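Local coordinates for regulatory Subunit of Protein Kinase A (cAMP-dependent) from Euglena gracilis (Euglena gracilis, PDB 6RSX), which binds cyclic AMP in two tandem cyclic nucleotide-binding domains and probably thereby controls the catalytic subunit of the kinase, at residues F70-Y75 against A111-L116; D161-V166 against M178-A183; S239-Q244 against P272-L277. All coordinates share one frame; numbering follows the deposited sequence. Where two conformers were deposited one is given.

Interaction 1. Residues F70-Y75 against A111-L116; sequences FIMKQY and ASFGEL. With CMP (adenosine-3',5'-cyclic-monophosphate), chain B.
Met72 and Phe113 run past each other in opposite directions, so that the methyl of the one comes up beside the ring of the other. Met72 CE lies near the ring plane, 3.7 Å from Phe113 CD2. The Ile71 side chain stands roughly perpendicular to that of Phe113 and sets CG2 at the ring's edge, in its plane, 3.9 Å from Phe113 CE2; with CG2 anti to the backbone N (chi1 -67° for CG1), this branch faces the edge. The bend at chi3 (66°) carries the Met72 methyl to the ring while SD faces the nucleotide, 3.4 Å from O5' of the cyclic AMP. Replacing Met72 by alanine is likely to leave the CD2 side of the Phe113 ring without the methyl that packs on it, and to open a gap beside O5' and C5' of the nucleotide. Gly114, whose positive phi suits glycine, gives its N-H almost straight (170°) to the ribose O2' at 2.9 Å. That hydroxyl donates to Glu115 OE1 at 2.6 Å, and Arg156 and Tyr175 hold the other carboxylate oxygen. The contact spans the two sheets of the beta-roll: strand 70-72 pairs with 127-130, strand 112-113 with 80-84, and helix 115-120 follows directly.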
loop_
_atom_site.group_PDB
_atom_site.type_symbol
_atom_site.label_atom_id
_atom_site.label_comp_id
_atom_site.label_asym_id
_atom_site.label_seq_id
_atom_site.Cartn_x
_atom_site.Cartn_y
_atom_site.Cartn_z
ATOM N N PHE A 70 4.796 -25.440 -0.506
ATOM C CA PHE A 70 5.003 -24.271 -1.364
ATOM C C PHE A 70 3.785 -24.041 -2.251
ATOM O O PHE A 70 3.381 -24.918 -3.039
ATOM C CB PHE A 70 6.256 -24.424 -2.229
ATOM C CG PHE A 70 7.545 -24.283 -1.470
ATOM C CD1 PHE A 70 8.132 -25.384 -0.868
ATOM C CD2 PHE A 70 8.166 -23.041 -1.332
ATOM C CE1 PHE A 70 9.327 -25.252 -0.156
ATOM C CE2 PHE A 70 9.372 -22.906 -0.600
ATOM C CZ PHE A 70 9.935 -23.997 -0.022
ATOM N N ILE A 71 3.236 -22.839 -2.175
ATOM C CA ILE A 71 2.162 -22.443 -3.071
ATOM C C ILE A 71 2.709 -22.150 -4.458
ATOM O O ILE A 71 2.059 -22.435 -5.478
ATOM C CB ILE A 71 1.444 -21.227 -2.460
ATOM C CG1 ILE A 71 0.734 -21.704 -1.181
ATOM C CG2 ILE A 71 0.430 -20.674 -3.440
ATOM C CD1 ILE A 71 0.818 -20.725 -0.059
ATOM N N MET A 72 3.906 -21.575 -4.513
ATOM C CA MET A 72 4.636 -21.354 -5.753
ATOM C C MET A 72 6.124 -21.349 -5.434
ATOM O O MET A 72 6.542 -21.053 -4.308
ATOM C CB MET A 72 4.251 -20.052 -6.436
ATOM C CG MET A 72 4.528 -18.764 -5.558
ATOM S SD MET A 72 4.049 -17.255 -6.450
ATOM C CE MET A 72 2.295 -17.494 -6.556
ATOM N N LYS A 73 6.927 -21.705 -6.435
ATOM C CA LYS A 73 8.368 -21.662 -6.295
ATOM C C LYS A 73 8.946 -20.595 -7.200
ATOM O O LYS A 73 8.482 -20.394 -8.328
ATOM C CB LYS A 73 9.003 -23.017 -6.604
ATOM C CG LYS A 73 8.423 -24.111 -5.777
ATOM C CD LYS A 73 9.516 -24.879 -5.073
ATOM C CE LYS A 73 10.422 -23.975 -4.229
ATOM N NZ LYS A 73 11.545 -24.788 -3.656
ATOM N N GLN A 74 9.979 -19.941 -6.699
ATOM C CA GLN A 74 10.710 -18.968 -7.493
ATOM C C GLN A 74 11.084 -19.618 -8.825
ATOM O O GLN A 74 11.391 -20.802 -8.869
ATOM C CB GLN A 74 11.956 -18.515 -6.748
ATOM C CG GLN A 74 12.618 -17.313 -7.382
ATOM C CD GLN A 74 13.765 -16.815 -6.522
ATOM O OE1 GLN A 74 13.834 -17.172 -5.357
ATOM N NE2 GLN A 74 14.690 -16.031 -7.098
ATOM N N TYR A 75 11.090 -18.807 -9.864
ATOM C CA TYR A 75 11.327 -19.241 -11.266
ATOM C C TYR A 75 10.208 -20.043 -11.929
ATOM O O TYR A 75 10.297 -20.303 -13.148
ATOM C CB TYR A 75 12.648 -20.042 -11.358
ATOM C CG TYR A 75 13.807 -19.426 -10.655
ATOM C CD1 TYR A 75 14.369 -18.192 -11.066
ATOM C CD2 TYR A 75 14.390 -20.076 -9.568
ATOM C CE1 TYR A 75 15.461 -17.629 -10.360
ATOM C CE2 TYR A 75 15.462 -19.525 -8.896
ATOM C CZ TYR A 75 16.010 -18.322 -9.313
ATOM O OH TYR A 75 17.070 -17.821 -8.595
ATOM N N ALA A 111 -3.186 -10.139 2.465
ATOM C CA ALA A 111 -2.057 -9.876 1.590
ATOM C C ALA A 111 -2.239 -10.620 0.275
ATOM O O ALA A 111 -2.763 -11.736 0.224
ATOM C CB ALA A 111 -0.737 -10.298 2.225
ATOM N N SER A 112 -1.782 -9.997 -0.778
ATOM C CA SER A 112 -1.823 -10.705 -2.064
ATOM C C SER A 112 -0.395 -10.992 -2.513
ATOM O O SER A 112 0.569 -10.330 -2.090
ATOM C CB SER A 112 -2.590 -9.876 -3.086
ATOM O OG SER A 112 -2.052 -8.568 -3.183
ATOM N N PHE A 113 -0.280 -11.957 -3.427
ATOM C CA PHE A 113 0.990 -12.302 -4.042
ATOM C C PHE A 113 0.741 -12.982 -5.393
ATOM O O PHE A 113 -0.278 -13.668 -5.615
ATOM C CB PHE A 113 1.878 -13.203 -3.146
ATOM C CG PHE A 113 1.248 -14.484 -2.748
ATOM C CD1 PHE A 113 0.423 -14.561 -1.633
ATOM C CD2 PHE A 113 1.514 -15.661 -3.460
ATOM C CE1 PHE A 113 -0.163 -15.782 -1.254
ATOM C CE2 PHE A 113 0.945 -16.868 -3.090
ATOM C CZ PHE A 113 0.093 -16.940 -1.981
ATOM N N GLY A 114 1.729 -12.834 -6.261
ATOM C CA GLY A 114 1.747 -13.540 -7.536
ATOM C C GLY A 114 1.386 -12.669 -8.722
ATOM O O GLY A 114 1.151 -13.192 -9.811
ATOM N N GLU A 115 1.397 -11.356 -8.553
ATOM C CA GLU A 115 0.983 -10.489 -9.645
ATOM C C GLU A 115 2.099 -10.271 -10.674
ATOM O O GLU A 115 1.788 -10.030 -11.848
ATOM C CB GLU A 115 0.504 -9.133 -9.077
ATOM C CG GLU A 115 1.569 -8.114 -8.772
ATOM C CD GLU A 115 2.264 -8.298 -7.419
ATOM O OE1 GLU A 115 1.963 -9.283 -6.695
ATOM O OE2 GLU A 115 3.138 -7.463 -7.118
ATOM N N LEU A 116 3.374 -10.337 -10.261
ATOM C CA LEU A 116 4.457 -9.904 -11.146
ATOM C C LEU A 116 4.521 -10.797 -12.382
ATOM O O LEU A 116 4.609 -10.303 -13.515
ATOM C CB LEU A 116 5.791 -9.959 -10.440
ATOM C CG LEU A 116 5.985 -8.966 -9.246
ATOM C CD1 LEU A 116 7.354 -9.175 -8.649
ATOM C CD2 LEU A 116 5.795 -7.524 -9.712
HETATM P P CMP B . 5.507 -13.217 -8.612
HETATM O O1P CMP B . 4.421 -13.551 -9.690
HETATM O O2P CMP B . 6.904 -12.894 -8.944
HETATM O "O5'" CMP B . 5.650 -14.482 -7.630
HETATM C "C5'" CMP B . 6.217 -14.341 -6.328
HETATM C "C4'" CMP B . 5.504 -13.200 -5.665
HETATM O "O4'" CMP B . 6.014 -12.847 -4.372
HETATM C "C3'" CMP B . 5.616 -11.902 -6.421
HETATM O "O3'" CMP B . 4.911 -11.943 -7.641
HETATM C "C2'" CMP B . 5.101 -10.880 -5.403
HETATM O "O2'" CMP B . 3.685 -10.844 -5.474
HETATM C "C1'" CMP B . 5.535 -11.540 -4.063
HETATM N N9 CMP B . 6.604 -10.837 -3.364
HETATM C C8 CMP B . 6.585 -10.499 -2.027
HETATM N N7 CMP B . 7.738 -9.929 -1.727
HETATM C C5 CMP B . 8.451 -9.868 -2.860
HETATM C C6 CMP B . 9.695 -9.333 -3.054
HETATM N N6 CMP B . 10.612 -8.689 -2.143
HETATM N N1 CMP B . 10.254 -9.323 -4.243
HETATM C C2 CMP B . 9.574 -9.912 -5.273
HETATM N N3 CMP B . 8.318 -10.444 -5.109
HETATM C C4 CMP B . 7.769 -10.428 -3.875
#

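Interaction 2. Residues D161-V166 against M178-A183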
loop_
_atom_site.group_PDB
_atom_site.type_symbol
_atom_site.label_atom_id
_atom_site.label_comp_id
_atom_site.label_asym_id
_atom_site.label_seq_id
_atom_site.Cartn_x
_atom_site.Cartn_y
_atom_site.Cartn_z
ATOM N N ASP A 161 9.585 7.002 -10.830
ATOM C CA ASP A 161 10.562 8.080 -10.660
ATOM C C ASP A 161 10.361 8.803 -9.326
ATOM O O ASP A 161 11.325 9.053 -8.585
ATOM C CB ASP A 161 10.476 9.073 -11.825
ATOM C CG ASP A 161 10.897 8.460 -13.146
ATOM O OD1 ASP A 161 11.636 7.449 -13.119
ATOM O OD2 ASP A 161 10.486 8.988 -14.205
ATOM N N PHE A 162 9.110 9.139 -9.003
ATOM C CA PHE A 162 8.838 9.857 -7.760
ATOM C C PHE A 162 9.377 9.093 -6.555
ATOM O O PHE A 162 10.109 9.647 -5.725
ATOM C CB PHE A 162 7.334 10.104 -7.621
ATOM C CG PHE A 162 6.959 10.912 -6.397
ATOM C CD1 PHE A 162 7.302 12.249 -6.308
ATOM C CD2 PHE A 162 6.259 10.334 -5.349
ATOM C CE1 PHE A 162 6.957 13.003 -5.178
ATOM C CE2 PHE A 162 5.908 11.075 -4.231
ATOM C CZ PHE A 162 6.264 12.405 -4.139
ATOM N N LEU A 163 9.037 7.806 -6.452
ATOM C CA LEU A 163 9.427 7.035 -5.277
ATOM C C LEU A 163 10.938 6.858 -5.198
ATOM O O LEU A 163 11.496 6.772 -4.097
ATOM C CB LEU A 163 8.717 5.676 -5.285
ATOM C CG LEU A 163 7.189 5.799 -5.312
ATOM C CD1 LEU A 163 6.490 4.454 -5.596
ATOM C CD2 LEU A 163 6.700 6.400 -4.032
ATOM N N ALA A 164 11.615 6.836 -6.345
ATOM C CA ALA A 164 13.067 6.703 -6.341
ATOM C C ALA A 164 13.781 7.979 -5.902
ATOM O O ALA A 164 14.918 7.892 -5.425
ATOM C CB ALA A 164 13.570 6.289 -7.723
ATOM N N GLN A 165 13.152 9.151 -6.029
ATOM C CA GLN A 165 13.838 10.411 -5.760
ATOM C C GLN A 165 13.282 11.178 -4.563
ATOM O O GLN A 165 13.687 12.325 -4.337
ATOM C CB GLN A 165 13.803 11.302 -7.002
ATOM C CG GLN A 165 12.463 11.954 -7.244
ATOM C CD GLN A 165 12.285 12.409 -8.681
ATOM O OE1 GLN A 165 13.106 12.099 -9.552
ATOM N NE2 GLN A 165 11.202 13.144 -8.939
ATOM N N VAL A 166 12.384 10.594 -3.777
ATOM C CA VAL A 166 11.871 11.234 -2.566
ATOM C C VAL A 166 12.637 10.679 -1.377
ATOM O O VAL A 166 12.596 9.459 -1.139
ATOM C CB VAL A 166 10.363 11.000 -2.396
ATOM C CG1 VAL A 166 9.912 11.461 -1.002
ATOM C CG2 VAL A 166 9.589 11.714 -3.494
ATOM N N MET A 178 7.070 -0.771 -5.386
ATOM C CA MET A 178 5.883 -1.133 -6.147
ATOM C C MET A 178 4.640 -1.139 -5.268
ATOM O O MET A 178 3.578 -0.659 -5.679
ATOM C CB MET A 178 6.077 -2.510 -6.797
ATOM C CG MET A 178 7.395 -2.649 -7.500
ATOM S SD MET A 178 7.390 -4.143 -8.527
ATOM C CE MET A 178 6.347 -3.693 -9.927
ATOM N N THR A 179 4.735 -1.715 -4.074
ATOM C CA THR A 179 3.552 -1.798 -3.223
ATOM C C THR A 179 3.209 -0.419 -2.669
ATOM O O THR A 179 2.034 -0.114 -2.447
ATOM C CB THR A 179 3.774 -2.809 -2.097
ATOM O OG1 THR A 179 4.954 -2.462 -1.404
ATOM C CG2 THR A 179 3.993 -4.194 -2.659
ATOM N N MET A 180 4.218 0.433 -2.517
ATOM C CA MET A 180 3.953 1.814 -2.113
ATOM C C MET A 180 3.197 2.536 -3.218
ATOM O O MET A 180 2.186 3.202 -2.960
ATOM C CB MET A 180 5.267 2.523 -1.765
ATOM C CG MET A 180 5.065 3.998 -1.309
ATOM S SD MET A 180 4.060 4.157 0.182
ATOM C CE MET A 180 5.070 3.354 1.386
ATOM N N ALA A 181 3.626 2.351 -4.473
ATOM C CA ALA A 181 2.884 2.926 -5.579
ATOM C C ALA A 181 1.442 2.447 -5.596
ATOM O O ALA A 181 0.537 3.244 -5.861
ATOM C CB ALA A 181 3.571 2.602 -6.904
ATOM N N ASP A 182 1.201 1.137 -5.388
ATOM C CA ASP A 182 -0.180 0.653 -5.363
ATOM C C ASP A 182 -1.016 1.444 -4.361
ATOM O O ASP A 182 -2.189 1.769 -4.623
ATOM C CB ASP A 182 -0.236 -0.829 -4.962
ATOM C CG ASP A 182 0.441 -1.765 -5.973
ATOM O OD1 ASP A 182 0.624 -1.380 -7.144
ATOM O OD2 ASP A 182 0.763 -2.912 -5.575
ATOM N N ALA A 183 -0.441 1.698 -3.188
ATOM C CA ALA A 183 -1.179 2.228 -2.042
ATOM C C ALA A 183 -1.396 3.740 -2.118
ATOM O O ALA A 183 -2.411 4.234 -1.621
ATOM C CB ALA A 183 -0.441 1.889 -0.746
#
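Leu163 reaches across to the neighbouring helix with both of its methyls, each finding a different partner. Leu163 CD1 sits 3.7 Å from Ala181 CB, and the backbone N of Ala181 is equally near; Leu163 CD2 meets the CG methylene of Met180 at 4.0 Å. The Leu163 and Met180 side chains meet at a slant. Met180 starts toward the leucine with CG anti to the backbone N (chi1 -179°), then bends at chi2 and chi3, which leads its thioether end away, so its root does the touching. The small alanine lets the leucine come close to the helix backbone, and the CA atoms of Leu163 and Ala181 are 7.7 Å apart. All three residues are buried and the contact is purely apolar. In the next shell, Phe169 in the connecting loop packs on both Leu163 and Met180, and Tyr159 covers Ala181. Farther out, polar ties join the helices: Asp182 makes a salt bridge to Arg156, and Lys155 NZ bonds to the carbonyl of Ala181. Helices 149-165 and 174-183 are consecutive, joined by a short loop and packed on each other, consistent with the helical link between the tandem cyclic nucleotide-binding domains of protein kinase A regulatory subunits.

Interaction 3. Residues S239-Q244 against P272-L277. With CMP (adenosine-3',5'-cyclic-monophosphate), chain C.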
loop_
_atom_site.group_PDB
_atom_site.type_symbol
_atom_site.label_atom_id
_atom_site.label_comp_id
_atom_site.label_asym_id
_atom_site.label_seq_id
_atom_site.Cartn_x
_atom_site.Cartn_y
_atom_site.Cartn_z
ATOM N N SER A 239 0.095 12.028 14.178
ATOM C CA SER A 239 -1.194 11.524 14.629
ATOM C C SER A 239 -1.312 10.031 14.371
ATOM O O SER A 239 -1.894 9.294 15.172
ATOM C CB SER A 239 -2.333 12.278 13.940
ATOM O OG SER A 239 -2.170 12.298 12.521
ATOM N N LEU A 240 -0.761 9.564 13.250
ATOM C CA LEU A 240 -0.905 8.159 12.925
ATOM C C LEU A 240 0.083 7.303 13.694
ATOM O O LEU A 240 -0.267 6.204 14.130
ATOM C CB LEU A 240 -0.743 7.960 11.414
ATOM C CG LEU A 240 -1.786 8.647 10.530
ATOM C CD1 LEU A 240 -1.507 8.340 9.045
ATOM C CD2 LEU A 240 -3.200 8.256 10.913
ATOM N N MET A 241 1.323 7.775 13.872
ATOM C CA MET A 241 2.337 6.939 14.510
ATOM C C MET A 241 2.058 6.752 15.997
ATOM O O MET A 241 2.354 5.690 16.563
ATOM C CB MET A 241 3.729 7.537 14.303
ATOM C CG MET A 241 4.158 7.572 12.853
ATOM S SD MET A 241 5.715 8.408 12.556
ATOM C CE MET A 241 6.888 7.176 13.129
ATOM N N PHE A 242 1.497 7.772 16.648
ATOM C CA PHE A 242 1.319 7.779 18.097
ATOM C C PHE A 242 -0.147 7.804 18.499
ATOM O O PHE A 242 -0.455 7.983 19.686
ATOM C CB PHE A 242 2.050 8.972 18.709
ATOM C CG PHE A 242 3.459 9.108 18.238
ATOM C CD1 PHE A 242 4.354 8.066 18.392
ATOM C CD2 PHE A 242 3.894 10.282 17.645
ATOM C CE1 PHE A 242 5.655 8.182 17.955
ATOM C CE2 PHE A 242 5.200 10.405 17.205
ATOM C CZ PHE A 242 6.081 9.354 17.364
ATOM N N ASN A 243 -1.054 7.636 17.540
ATOM C CA ASN A 243 -2.497 7.615 17.780
ATOM C C ASN A 243 -2.925 8.773 18.686
ATOM O O ASN A 243 -3.386 8.594 19.812
ATOM C CB ASN A 243 -2.935 6.273 18.371
ATOM C CG ASN A 243 -4.396 5.982 18.109
ATOM O OD1 ASN A 243 -5.178 6.884 17.794
ATOM N ND2 ASN A 243 -4.774 4.717 18.230
ATOM N N GLN A 244 -2.766 9.976 18.141
ATOM C CA GLN A 244 -3.120 11.192 18.851
ATOM C C GLN A 244 -3.682 12.199 17.858
ATOM O O GLN A 244 -3.547 12.014 16.639
ATOM C CB GLN A 244 -1.897 11.764 19.567
ATOM C CG GLN A 244 -0.927 12.467 18.622
ATOM C CD GLN A 244 0.495 12.573 19.162
ATOM O OE1 GLN A 244 0.889 11.843 20.078
ATOM N NE2 GLN A 244 1.276 13.477 18.579
ATOM N N PRO A 272 9.813 0.430 6.517
ATOM C CA PRO A 272 10.972 1.076 5.883
ATOM C C PRO A 272 10.987 2.601 5.976
ATOM O O PRO A 272 11.968 3.211 5.535
ATOM C CB PRO A 272 10.880 0.608 4.419
ATOM C CG PRO A 272 9.470 0.144 4.245
ATOM C CD PRO A 272 9.057 -0.402 5.563
ATOM N N MET A 273 9.953 3.240 6.531
ATOM C CA MET A 273 9.932 4.697 6.631
ATOM C C MET A 273 10.188 5.202 8.040
ATOM O O MET A 273 10.459 6.396 8.214
ATOM C CB MET A 273 8.580 5.261 6.160
ATOM C CG MET A 273 8.300 5.154 4.662
ATOM S SD MET A 273 6.701 5.892 4.218
ATOM C CE MET A 273 5.577 4.977 5.267
ATOM N N GLU A 274 10.087 4.334 9.045
ATOM C CA GLU A 274 9.920 4.826 10.410
ATOM C C GLU A 274 11.146 5.589 10.904
ATOM O O GLU A 274 11.007 6.602 11.596
ATOM C CB GLU A 274 9.601 3.674 11.355
ATOM C CG GLU A 274 9.071 4.151 12.688
ATOM C CD GLU A 274 8.781 3.016 13.646
ATOM O OE1 GLU A 274 9.513 2.000 13.604
ATOM O OE2 GLU A 274 7.818 3.144 14.436
ATOM N N GLU A 275 12.351 5.122 10.583
ATOM C CA GLU A 275 13.535 5.830 11.057
ATOM C C GLU A 275 13.622 7.221 10.445
ATOM O O GLU A 275 13.965 8.186 11.135
ATOM C CB GLU A 275 14.798 5.038 10.741
ATOM C CG GLU A 275 15.046 3.893 11.693
ATOM C CD GLU A 275 16.501 3.480 11.721
ATOM O OE1 GLU A 275 17.348 4.273 11.246
ATOM O OE2 GLU A 275 16.792 2.368 12.215
ATOM N N ILE A 276 13.341 7.342 9.145
ATOM C CA ILE A 276 13.350 8.660 8.520
ATOM C C ILE A 276 12.303 9.558 9.169
ATOM O O ILE A 276 12.570 10.728 9.474
ATOM C CB ILE A 276 13.141 8.544 7.003
ATOM C CG1 ILE A 276 14.417 8.008 6.337
ATOM C CG2 ILE A 276 12.718 9.897 6.427
ATOM C CD1 ILE A 276 14.285 7.704 4.847
ATOM N N LEU A 277 11.105 9.016 9.412
ATOM C CA LEU A 277 10.041 9.800 10.032
ATOM C C LEU A 277 10.424 10.234 11.442
ATOM O O LEU A 277 10.129 11.367 11.855
ATOM C CB LEU A 277 8.749 8.985 10.058
ATOM C CG LEU A 277 8.153 8.802 8.664
ATOM C CD1 LEU A 277 6.990 7.810 8.701
ATOM C CD2 LEU A 277 7.722 10.161 8.102
HETATM P P CMP C . 0.393 15.662 12.634
HETATM O O1P CMP C . -0.309 14.215 12.326
HETATM O O2P CMP C . 0.460 16.066 14.055
HETATM O "O5'" CMP C . -0.492 16.776 11.914
HETATM C "C5'" CMP C . 0.090 18.053 11.628
HETATM C "C4'" CMP C . 1.460 17.819 11.050
HETATM O "O4'" CMP C . 2.235 19.000 10.784
HETATM C "C3'" CMP C . 2.418 16.995 11.868
HETATM O "O3'" CMP C . 1.976 15.653 12.064
HETATM C "C2'" CMP C . 3.701 17.139 11.066
HETATM O "O2'" CMP C . 3.662 16.214 9.962
HETATM C "C1'" CMP C . 3.544 18.564 10.485
HETATM N N9 CMP C . 4.540 19.524 10.972
HETATM C C8 CMP C . 5.354 20.238 10.187
HETATM N N7 CMP C . 6.108 20.997 10.976
HETATM C C5 CMP C . 5.726 20.760 12.242
HETATM C C6 CMP C . 6.185 21.292 13.421
HETATM N N6 CMP C . 7.212 22.260 13.678
HETATM N N1 CMP C . 5.676 20.896 14.572
HETATM C C2 CMP C . 4.683 19.967 14.573
HETATM N N3 CMP C . 4.225 19.422 13.397
HETATM C C4 CMP C . 4.757 19.850 12.251
#
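The last turn of the short helix 237-242 faces the start of helix 274-280, with Met241 and Glu274 the nearest pair of CA atoms at 8.9 Å. Met241 alone spans the gap from its side. Its chain leaves the helix with CG anti to the carbonyl carbon (chi1 -64°), runs straight at chi2 and turns at chi3, which brings sulfur and methyl against two residues one helical turn apart. Met241 SD lies 4.0 Å from Leu277 CB, and Met241 CE lies 3.8 Å from Glu274 CG. Glu274 thus offers its aliphatic part to the methionine, and its extended chain carries the carboxylate on past it. Phe242 lays a ring face over Met241 CB, 4.0 Å above the plane, and Phe266 of helix 263-269 packs on both Met241 and Leu277. Helix 237-242 follows strand 234-235 and belongs to the phosphate-binding cassette of the second cyclic nucleotide-binding domain, where the phosphate of a bound cyclic AMP is gripped by the helix start. Ser239 grips O1P twice: its N gives a bond of 2.9 Å at 163°, and its OG another of 2.7 Å. The hydroxyl is swung between backbone N and carbonyl carbon (chi1 51°), which lets N and OG converge on one oxygen. At the other end of the helix Asn243 takes a positive phi, and Gln244 N bonds back to Ser239 O at 3.2 Å. At the start of 272-277, Pro272 rests on Leu172 and on Glu176 of helix 174-183.

The three contacts follow one another along the chain. Interaction 2 touches interaction 3, Met180 CE packing 4.1 Å from Met273 SD, and in one conformer of Met178 it also touches interaction 1, its CE coming within 3.9 Å of Leu116 CD2. Interactions 1 and 2 are buried; 239-244 against 272-277 is only partly so, with a glutamate at its margin. Interactions 2 and 3 each join two helices, whereas interaction 1 joins strands 70-72 and 112-113 of different sheets. Interactions 1 and 3 both use a short helix beside a cyclic AMP, 115-120 and 237-242, and add polar bonds to ribose hydroxyl or phosphate oxygen; interaction 2 is apolar and binds no ligand.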